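Local atomic coordinates of succinate-semialdehyde dehydrogenase (Streptococcus pyogenes MGAS1882, PDB entry 4OGD), a protein that catalyses the oxidation of succinic semialdehyde to succinate, taking NADP+ as its cofactor, as a member of the aldehyde dehydrogenase family. Residues 93-98 with 441-446; 127-130 with 136-139; 139-144 with 150-155. One frame throughout, in Å; residues are numbered along the deposited sequence.

Contact 1: residues 93-98 with 441-446; sequences DYYADK and LGFTSF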
loop_
_atom_site.group_PDB
_atom_site.type_symbol
_atom_site.label_atom_id
_atom_site.label_comp_id
_atom_site.label_asym_id
_atom_site.label_seq_id
_atom_site.Cartn_x
_atom_site.Cartn_y
_atom_site.Cartn_z
ATOM N N ASP A 93 -17.459 -11.909 13.535
ATOM C CA ASP A 93 -18.403 -12.798 12.853
ATOM C C ASP A 93 -18.388 -12.558 11.345
ATOM O O ASP A 93 -18.448 -13.508 10.565
ATOM C CB ASP A 93 -19.823 -12.630 13.403
ATOM C CG ASP A 93 -20.054 -13.379 14.708
ATOM O OD1 ASP A 93 -19.398 -14.425 14.959
ATOM O OD2 ASP A 93 -20.911 -12.910 15.487
ATOM N N TYR A 94 -18.294 -11.290 10.935
ATOM C CA TYR A 94 -18.239 -10.940 9.517
ATOM C C TYR A 94 -17.097 -11.653 8.791
ATOM O O TYR A 94 -17.319 -12.328 7.794
ATOM C CB TYR A 94 -18.098 -9.423 9.371
ATOM C CG TYR A 94 -17.935 -8.888 7.954
ATOM C CD1 TYR A 94 -16.686 -8.517 7.476
ATOM C CD2 TYR A 94 -19.038 -8.708 7.121
ATOM C CE1 TYR A 94 -16.531 -8.009 6.201
ATOM C CE2 TYR A 94 -18.895 -8.198 5.843
ATOM C CZ TYR A 94 -17.638 -7.846 5.389
ATOM O OH TYR A 94 -17.509 -7.336 4.122
ATOM N N TYR A 95 -15.875 -11.517 9.293
ATOM C CA TYR A 95 -14.740 -12.087 8.574
ATOM C C TYR A 95 -14.726 -13.615 8.623
ATOM O O TYR A 95 -14.294 -14.266 7.679
ATOM C CB TYR A 95 -13.421 -11.470 9.052
ATOM C CG TYR A 95 -13.201 -10.118 8.417
ATOM C CD1 TYR A 95 -12.956 -10.014 7.051
ATOM C CD2 TYR A 95 -13.258 -8.948 9.170
ATOM C CE1 TYR A 95 -12.767 -8.789 6.451
ATOM C CE2 TYR A 95 -13.074 -7.712 8.579
ATOM C CZ TYR A 95 -12.829 -7.639 7.220
ATOM O OH TYR A 95 -12.640 -6.421 6.603
ATOM N N ALA A 96 -15.224 -14.183 9.713
ATOM C CA ALA A 96 -15.387 -15.634 9.759
ATOM C C ALA A 96 -16.429 -16.106 8.740
ATOM O O ALA A 96 -16.243 -17.133 8.071
ATOM C CB ALA A 96 -15.744 -16.089 11.167
ATOM N N ASP A 97 -17.526 -15.359 8.615
ATOM C CA ASP A 97 -18.585 -15.722 7.673
ATOM C C ASP A 97 -18.160 -15.531 6.228
ATOM O O ASP A 97 -18.547 -16.304 5.354
ATOM C CB ASP A 97 -19.861 -14.918 7.931
ATOM C CG ASP A 97 -20.648 -15.426 9.127
ATOM O OD1 ASP A 97 -20.420 -16.570 9.565
ATOM O OD2 ASP A 97 -21.516 -14.673 9.616
ATOM N N LYS A 98 -17.361 -14.495 5.983
ATOM C CA LYS A 98 -16.966 -14.142 4.626
ATOM C C LYS A 98 -15.693 -14.845 4.174
ATOM O O LYS A 98 -15.286 -14.695 3.027
ATOM C CB LYS A 98 -16.762 -12.632 4.510
ATOM C CG LYS A 98 -18.033 -11.800 4.581
ATOM C CD LYS A 98 -18.867 -11.970 3.323
ATOM C CE LYS A 98 -20.175 -11.206 3.438
ATOM N NZ LYS A 98 -21.009 -11.331 2.204
ATOM N N LEU A 441 -12.324 -4.751 0.989
ATOM C CA LEU A 441 -11.120 -3.958 0.738
ATOM C C LEU A 441 -10.127 -4.119 1.883
ATOM O O LEU A 441 -8.914 -4.125 1.674
ATOM C CB LEU A 441 -11.459 -2.478 0.536
ATOM C CG LEU A 441 -12.310 -2.129 -0.686
ATOM C CD1 LEU A 441 -12.477 -0.615 -0.832
ATOM C CD2 LEU A 441 -11.713 -2.725 -1.963
ATOM N N GLY A 442 -10.646 -4.259 3.095
ATOM C CA GLY A 442 -9.794 -4.418 4.262
ATOM C C GLY A 442 -9.322 -5.846 4.498
ATOM O O GLY A 442 -8.686 -6.133 5.517
ATOM N N PHE A 443 -9.634 -6.746 3.570
ATOM C CA PHE A 443 -9.190 -8.127 3.689
ATOM C C PHE A 443 -7.843 -8.372 3.001
ATOM O O PHE A 443 -7.085 -9.251 3.416
ATOM C CB PHE A 443 -10.253 -9.086 3.128
ATOM C CG PHE A 443 -9.944 -10.531 3.362
ATOM C CD1 PHE A 443 -10.146 -11.093 4.612
ATOM C CD2 PHE A 443 -9.445 -11.320 2.338
ATOM C CE1 PHE A 443 -9.862 -12.419 4.842
ATOM C CE2 PHE A 443 -9.151 -12.657 2.556
ATOM C CZ PHE A 443 -9.361 -13.205 3.814
ATOM N N THR A 444 -7.535 -7.607 1.956
ATOM C CA THR A 444 -6.392 -7.954 1.103
ATOM C C THR A 444 -5.105 -7.173 1.354
ATOM O O THR A 444 -4.125 -7.368 0.638
ATOM C CB THR A 444 -6.750 -7.836 -0.378
ATOM O OG1 THR A 444 -7.321 -6.548 -0.610
ATOM C CG2 THR A 444 -7.750 -8.922 -0.778
ATOM N N SER A 445 -5.088 -6.319 2.371
ATOM C CA SER A 445 -3.952 -5.422 2.571
ATOM C C SER A 445 -2.623 -6.150 2.680
ATOM O O SER A 445 -1.626 -5.700 2.112
ATOM C CB SER A 445 -4.150 -4.561 3.813
ATOM O OG SER A 445 -5.295 -3.752 3.660
ATOM N N PHE A 446 -2.613 -7.267 3.401
ATOM C CA PHE A 446 -1.379 -8.024 3.591
ATOM C C PHE A 446 -1.471 -9.445 3.054
ATOM O O PHE A 446 -0.860 -10.385 3.589
ATOM C CB PHE A 446 -0.934 -7.955 5.055
ATOM C CG PHE A 446 -0.758 -6.546 5.548
ATOM C CD1 PHE A 446 0.354 -5.804 5.172
ATOM C CD2 PHE A 446 -1.727 -5.948 6.343
ATOM C CE1 PHE A 446 0.519 -4.510 5.607
ATOM C CE2 PHE A 446 -1.576 -4.640 6.785
ATOM C CZ PHE A 446 -0.452 -3.915 6.413
#

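Contact 2: residues 127-130 with 136-139; sequences AVEP and YQIM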
loop_
_atom_site.group_PDB
_atom_site.type_symbol
_atom_site.label_atom_id
_atom_site.label_comp_id
_atom_site.label_asym_id
_atom_site.label_seq_id
_atom_site.Cartn_x
_atom_site.Cartn_y
_atom_site.Cartn_z
ATOM N N ALA A 127 0.778 -4.754 14.189
ATOM C CA ALA A 127 -0.298 -3.782 14.303
ATOM C C ALA A 127 0.065 -2.779 15.385
ATOM O O ALA A 127 0.435 -3.161 16.499
ATOM C CB ALA A 127 -1.621 -4.481 14.633
ATOM N N VAL A 128 -0.003 -1.496 15.043
ATOM C CA VAL A 128 0.231 -0.434 16.014
ATOM C C VAL A 128 -1.098 0.294 16.164
ATOM O O VAL A 128 -1.587 0.881 15.206
ATOM C CB VAL A 128 1.328 0.539 15.541
ATOM C CG1 VAL A 128 1.577 1.606 16.600
ATOM C CG2 VAL A 128 2.611 -0.219 15.234
ATOM N N GLU A 129 -1.696 0.213 17.354
ATOM C CA GLU A 129 -3.068 0.671 17.570
ATOM C C GLU A 129 -3.166 1.689 18.704
ATOM O O GLU A 129 -2.309 1.720 19.594
ATOM C CB GLU A 129 -3.994 -0.538 17.812
ATOM C CG GLU A 129 -3.939 -1.593 16.692
ATOM C CD GLU A 129 -4.295 -1.044 15.314
ATOM O OE1 GLU A 129 -5.015 -0.024 15.237
ATOM O OE2 GLU A 129 -3.855 -1.641 14.293
ATOM N N PRO A 130 -4.198 2.547 18.662
ATOM C CA PRO A 130 -4.281 3.696 19.564
ATOM C C PRO A 130 -5.340 3.545 20.653
ATOM O O PRO A 130 -6.166 2.627 20.618
ATOM C CB PRO A 130 -4.683 4.814 18.605
ATOM C CG PRO A 130 -5.649 4.128 17.683
ATOM C CD PRO A 130 -5.152 2.685 17.544
ATOM N N TYR A 136 -11.900 -1.995 19.044
ATOM C CA TYR A 136 -12.316 -1.872 17.651
ATOM C C TYR A 136 -11.137 -1.710 16.705
ATOM O O TYR A 136 -11.111 -2.345 15.651
ATOM C CB TYR A 136 -13.327 -0.725 17.525
ATOM C CG TYR A 136 -13.562 -0.159 16.140
ATOM C CD1 TYR A 136 -14.357 -0.825 15.205
ATOM C CD2 TYR A 136 -13.043 1.075 15.795
ATOM C CE1 TYR A 136 -14.599 -0.274 13.943
ATOM C CE2 TYR A 136 -13.272 1.624 14.547
ATOM C CZ TYR A 136 -14.050 0.951 13.628
ATOM O OH TYR A 136 -14.269 1.509 12.384
ATOM N N GLN A 137 -10.144 -0.904 17.083
ATOM C CA GLN A 137 -9.000 -0.716 16.190
ATOM C C GLN A 137 -8.146 -1.985 16.081
ATOM O O GLN A 137 -7.510 -2.216 15.049
ATOM C CB GLN A 137 -8.120 0.481 16.577
ATOM C CG GLN A 137 -8.825 1.821 16.728
ATOM C CD GLN A 137 -9.557 2.302 15.499
ATOM O OE1 GLN A 137 -9.341 1.821 14.383
ATOM N NE2 GLN A 137 -10.431 3.284 15.697
ATOM N N ILE A 138 -8.120 -2.813 17.125
ATOM C CA ILE A 138 -7.453 -4.112 16.997
ATOM C C ILE A 138 -8.267 -5.038 16.104
ATOM O O ILE A 138 -7.735 -5.657 15.179
ATOM C CB ILE A 138 -7.250 -4.826 18.350
ATOM C CG1 ILE A 138 -6.449 -3.960 19.323
ATOM C CG2 ILE A 138 -6.519 -6.146 18.131
ATOM C CD1 ILE A 138 -6.398 -4.556 20.741
ATOM N N MET A 139 -9.562 -5.133 16.375
ATOM C CA MET A 139 -10.394 -6.112 15.685
ATOM C C MET A 139 -10.428 -5.861 14.178
ATOM O O MET A 139 -10.468 -6.810 13.386
ATOM C CB MET A 139 -11.817 -6.141 16.269
ATOM C CG MET A 139 -12.654 -7.321 15.754
ATOM S SD MET A 139 -11.973 -8.909 16.263
ATOM C CE MET A 139 -12.740 -9.024 17.877
#

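Contact 3: residues 139-144 with 150-155; sequences MRVFAP and NPMVLK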
loop_
_atom_site.group_PDB
_atom_site.type_symbol
_atom_site.label_atom_id
_atom_site.label_comp_id
_atom_site.label_asym_id
_atom_site.label_seq_id
_atom_site.Cartn_x
_atom_site.Cartn_y
_atom_site.Cartn_z
ATOM N N MET A 139 -9.562 -5.133 16.375
ATOM C CA MET A 139 -10.394 -6.112 15.685
ATOM C C MET A 139 -10.428 -5.861 14.178
ATOM O O MET A 139 -10.468 -6.810 13.386
ATOM C CB MET A 139 -11.817 -6.141 16.269
ATOM C CG MET A 139 -12.654 -7.321 15.754
ATOM S SD MET A 139 -11.973 -8.909 16.263
ATOM C CE MET A 139 -12.740 -9.024 17.877
ATOM N N ARG A 140 -10.374 -4.590 13.783
ATOM C CA ARG A 140 -10.403 -4.233 12.362
ATOM C C ARG A 140 -9.286 -4.905 11.586
ATOM O O ARG A 140 -9.452 -5.216 10.408
ATOM C CB ARG A 140 -10.326 -2.712 12.157
ATOM C CG ARG A 140 -11.628 -1.984 12.467
ATOM C CD ARG A 140 -11.793 -0.651 11.727
ATOM N NE ARG A 140 -10.560 0.106 11.563
ATOM C CZ ARG A 140 -10.489 1.438 11.543
ATOM N NH1 ARG A 140 -11.579 2.181 11.699
ATOM N NH2 ARG A 140 -9.315 2.029 11.390
ATOM N N VAL A 141 -8.148 -5.116 12.238
ATOM C CA VAL A 141 -7.016 -5.741 11.560
ATOM C C VAL A 141 -6.760 -7.177 11.990
ATOM O O VAL A 141 -6.303 -7.980 11.177
ATOM C CB VAL A 141 -5.719 -4.903 11.674
ATOM C CG1 VAL A 141 -5.898 -3.592 10.953
ATOM C CG2 VAL A 141 -5.347 -4.656 13.122
ATOM N N PHE A 142 -7.061 -7.521 13.246
ATOM C CA PHE A 142 -6.884 -8.905 13.665
ATOM C C PHE A 142 -7.811 -9.857 12.900
ATOM O O PHE A 142 -7.366 -10.910 12.433
ATOM C CB PHE A 142 -7.090 -9.072 15.175
ATOM C CG PHE A 142 -7.147 -10.508 15.603
ATOM C CD1 PHE A 142 -5.999 -11.287 15.592
ATOM C CD2 PHE A 142 -8.351 -11.088 15.976
ATOM C CE1 PHE A 142 -6.045 -12.629 15.964
ATOM C CE2 PHE A 142 -8.403 -12.431 16.339
ATOM C CZ PHE A 142 -7.256 -13.191 16.338
ATOM N N ALA A 143 -9.092 -9.507 12.790
ATOM C CA ALA A 143 -10.057 -10.422 12.169
ATOM C C ALA A 143 -9.654 -10.852 10.749
ATOM O O ALA A 143 -9.566 -12.052 10.474
ATOM C CB ALA A 143 -11.486 -9.850 12.202
ATOM N N PRO A 144 -9.384 -9.886 9.844
ATOM C CA PRO A 144 -9.021 -10.350 8.497
ATOM C C PRO A 144 -7.655 -11.040 8.416
ATOM O O PRO A 144 -7.499 -12.017 7.684
ATOM C CB PRO A 144 -9.024 -9.056 7.668
ATOM C CG PRO A 144 -8.756 -7.973 8.671
ATOM C CD PRO A 144 -9.491 -8.414 9.906
ATOM N N ASN A 150 -2.182 -14.716 8.701
ATOM C CA ASN A 150 -1.043 -13.887 9.108
ATOM C C ASN A 150 -1.088 -13.714 10.617
ATOM O O ASN A 150 -1.954 -12.982 11.120
ATOM C CB ASN A 150 -1.125 -12.476 8.499
ATOM C CG ASN A 150 -0.903 -12.445 7.000
ATOM O OD1 ASN A 150 -0.215 -13.282 6.437
ATOM N ND2 ASN A 150 -1.483 -11.447 6.346
ATOM N N PRO A 151 -0.176 -14.378 11.354
ATOM C CA PRO A 151 -0.106 -14.120 12.799
ATOM C C PRO A 151 0.188 -12.638 13.053
ATOM O O PRO A 151 0.810 -11.980 12.209
ATOM C CB PRO A 151 1.078 -14.993 13.257
ATOM C CG PRO A 151 1.198 -16.070 12.195
ATOM C CD PRO A 151 0.874 -15.318 10.912
ATOM N N MET A 152 -0.260 -12.112 14.189
ATOM C CA MET A 152 -0.139 -10.685 14.455
ATOM C C MET A 152 0.612 -10.431 15.760
ATOM O O MET A 152 0.486 -11.189 16.737
ATOM C CB MET A 152 -1.544 -10.071 14.508
ATOM C CG MET A 152 -1.614 -8.601 14.889
ATOM S SD MET A 152 -3.237 -7.911 14.467
ATOM C CE MET A 152 -3.078 -7.864 12.686
ATOM N N VAL A 153 1.420 -9.381 15.770
ATOM C CA VAL A 153 1.976 -8.867 17.019
ATOM C C VAL A 153 1.480 -7.438 17.162
ATOM O O VAL A 153 1.373 -6.699 16.169
ATOM C CB VAL A 153 3.523 -8.972 17.085
ATOM C CG1 VAL A 153 3.948 -10.438 17.068
ATOM C CG2 VAL A 153 4.178 -8.224 15.926
ATOM N N LEU A 154 1.137 -7.070 18.396
ATOM C CA LEU A 154 0.427 -5.822 18.673
ATOM C C LEU A 154 1.215 -4.887 19.569
ATOM O O LEU A 154 1.614 -5.259 20.677
ATOM C CB LEU A 154 -0.901 -6.140 19.356
ATOM C CG LEU A 154 -1.655 -4.950 19.958
ATOM C CD1 LEU A 154 -2.145 -4.022 18.844
ATOM C CD2 LEU A 154 -2.822 -5.438 20.807
ATOM N N LYS A 155 1.445 -3.670 19.091
ATOM C CA LYS A 155 1.947 -2.615 19.953
ATOM C C LYS A 155 0.806 -1.630 20.171
ATOM O O LYS A 155 0.388 -0.936 19.243
ATOM C CB LYS A 155 3.161 -1.938 19.313
ATOM C CG LYS A 155 4.034 -1.186 20.307
ATOM C CD LYS A 155 3.646 0.263 20.370
ATOM C CE LYS A 155 4.348 0.971 21.528
ATOM N NZ LYS A 155 3.343 1.589 22.442
#

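Contact 1: residues 93-98 with 441-446
Y95 and F443 meet where a long helix of the aldehyde dehydrogenase fold, 78-103, packs against the irregular chain of 441-446, residues that the sequence keeps 343 positions apart. The two aromatic side chains run past one another head to tail and touch along one flank, their rings meeting obliquely. F443 CD1 is 3.9 Å from both Y95 CD1 and Y95 CE1, and the second of these, Y95 CE1, also sits 4.2 Å from F443 CB. Y95 CG is anti to the carbonyl carbon (chi1 -80°), which sends its ring away from the helix toward the loop, whereas F443 CG is anti to the backbone N (chi1 -173°). From within the helix, Y94 CD1 sits 3.7 Å above the Y95 ring plane, over its centre, which covers that face. F443 in turn meets the ring of F102 at about 55°, and one further helix, 136-148, backs both partners, through A143 and P144 for Y95 and P144 and I147 for F443. The buried hydroxyl is satisfied by a hydrogen bond to the backbone O of S439, just ahead of 441-446. Beyond the ring the same Y95 OH reaches the backbone of G442, 4.0 Å from its carbonyl carbon C.

Contact 2: residues 127-130 with 136-139
E129 and Q137 carry almost the same first torsion, CG opposite the carbonyl carbon (chi1 -55° and -54°), and each chain bends again at chi2, where strand 124-128 leads toward helix 136-148 in a beta-alpha-beta unit. The bend in E129 carries its carboxylate under the backbone carbonyl of Q137. Q137 O sits over the face of that carboxylate, 3.4 Å from E129 CD, with E129 OE1 at 3.3 Å from Q137 O. Both oxygens are acceptors, making this a packing contact rather than a bond, and E129 OE1 finds a weak hydrogen bond instead in T206 OG1. The carboxylate and the Q137 amide have planes only 13° apart but do not meet; Q137 presents its carbonyl and its CB and CG. On the stem side, E129 CG rests 4.3 Å from I138 CG1. The P130 ring crosses the Q137 side chain at about a right angle, placing P130 CD 3.8 Å from Q137 CB. In aldehyde dehydrogenases the loop between these two elements usually supplies the asparagine of the oxyanion hole, so this contact probably closes the base of that loop. Q137 CB faces both E129 and P130 from one side, with E129 OE1 3.4 Å away from it.

Contact 3: residues 139-144 with 150-155
M152 reaches across from strand 152-155 to V141 and F142 on helix 136-148, bridging the space between strand and helix in a beta-alpha-beta crossover of the Rossmann-type domain. Its path illustrates how one unbranched side chain can pack a helix against a sheet. M152 CB serves only to direct the chain toward the helix, and CG continues the line, anti to the backbone N (chi1 175°). On the way the side chain packs on A127 of the neighbouring strand. The sulfur comes next and settles on the helix backbone: M152 SD is 3.9 Å from F142 CA and 4.1 Å from F142 CB. It also touches the V141 side chain, M152 SD lying 4.1 Å from V141 CG2. At this point the chain turns (chi3 -72°), and the terminal methyl swings to V141. M152 CE lies 4.0 Å from V141 CG2, the two side chains crossing at about a right angle. The F142 ring itself goes elsewhere and meets F146, the planes about 20° apart, leaving its CB and backbone to do the touching here. The helix is kinked in this region: V141 N makes no bond to the preceding turn, and P144, being a proline, has no N-H to give. The V141 carbonyl is not left without a partner, for N145 ND2 donates a hydrogen bond to its oxygen. Against that same oxygen, V141 O, rests the methyl M152 CE, 3.6 Å away.

Contacts 2 and 3 are successive steps of one beta-alpha-beta unit: they share M139 and helix 136-148, and their centres are 8 Å apart. Their strands are parallel neighbours, with A127 N hydrogen-bonded to V153 O at 2.8 Å, and E129 OE2 packs on V141 CG2 at 3.6 Å. Contact 1, whose centre is 11 Å from that of contact 3, packs on the outer side of helix 136-148 through Y95 CD2 and A143 CB, 3.6 Å apart. F446 O also takes a probable hydrogen bond from N150 ND2. Contacts 1 and 2 do not touch; their centres are 15 Å apart and their nearest atoms about 5 Å. Contact 2 lies at the base of the loop that probably supplies the oxyanion-hole asparagine.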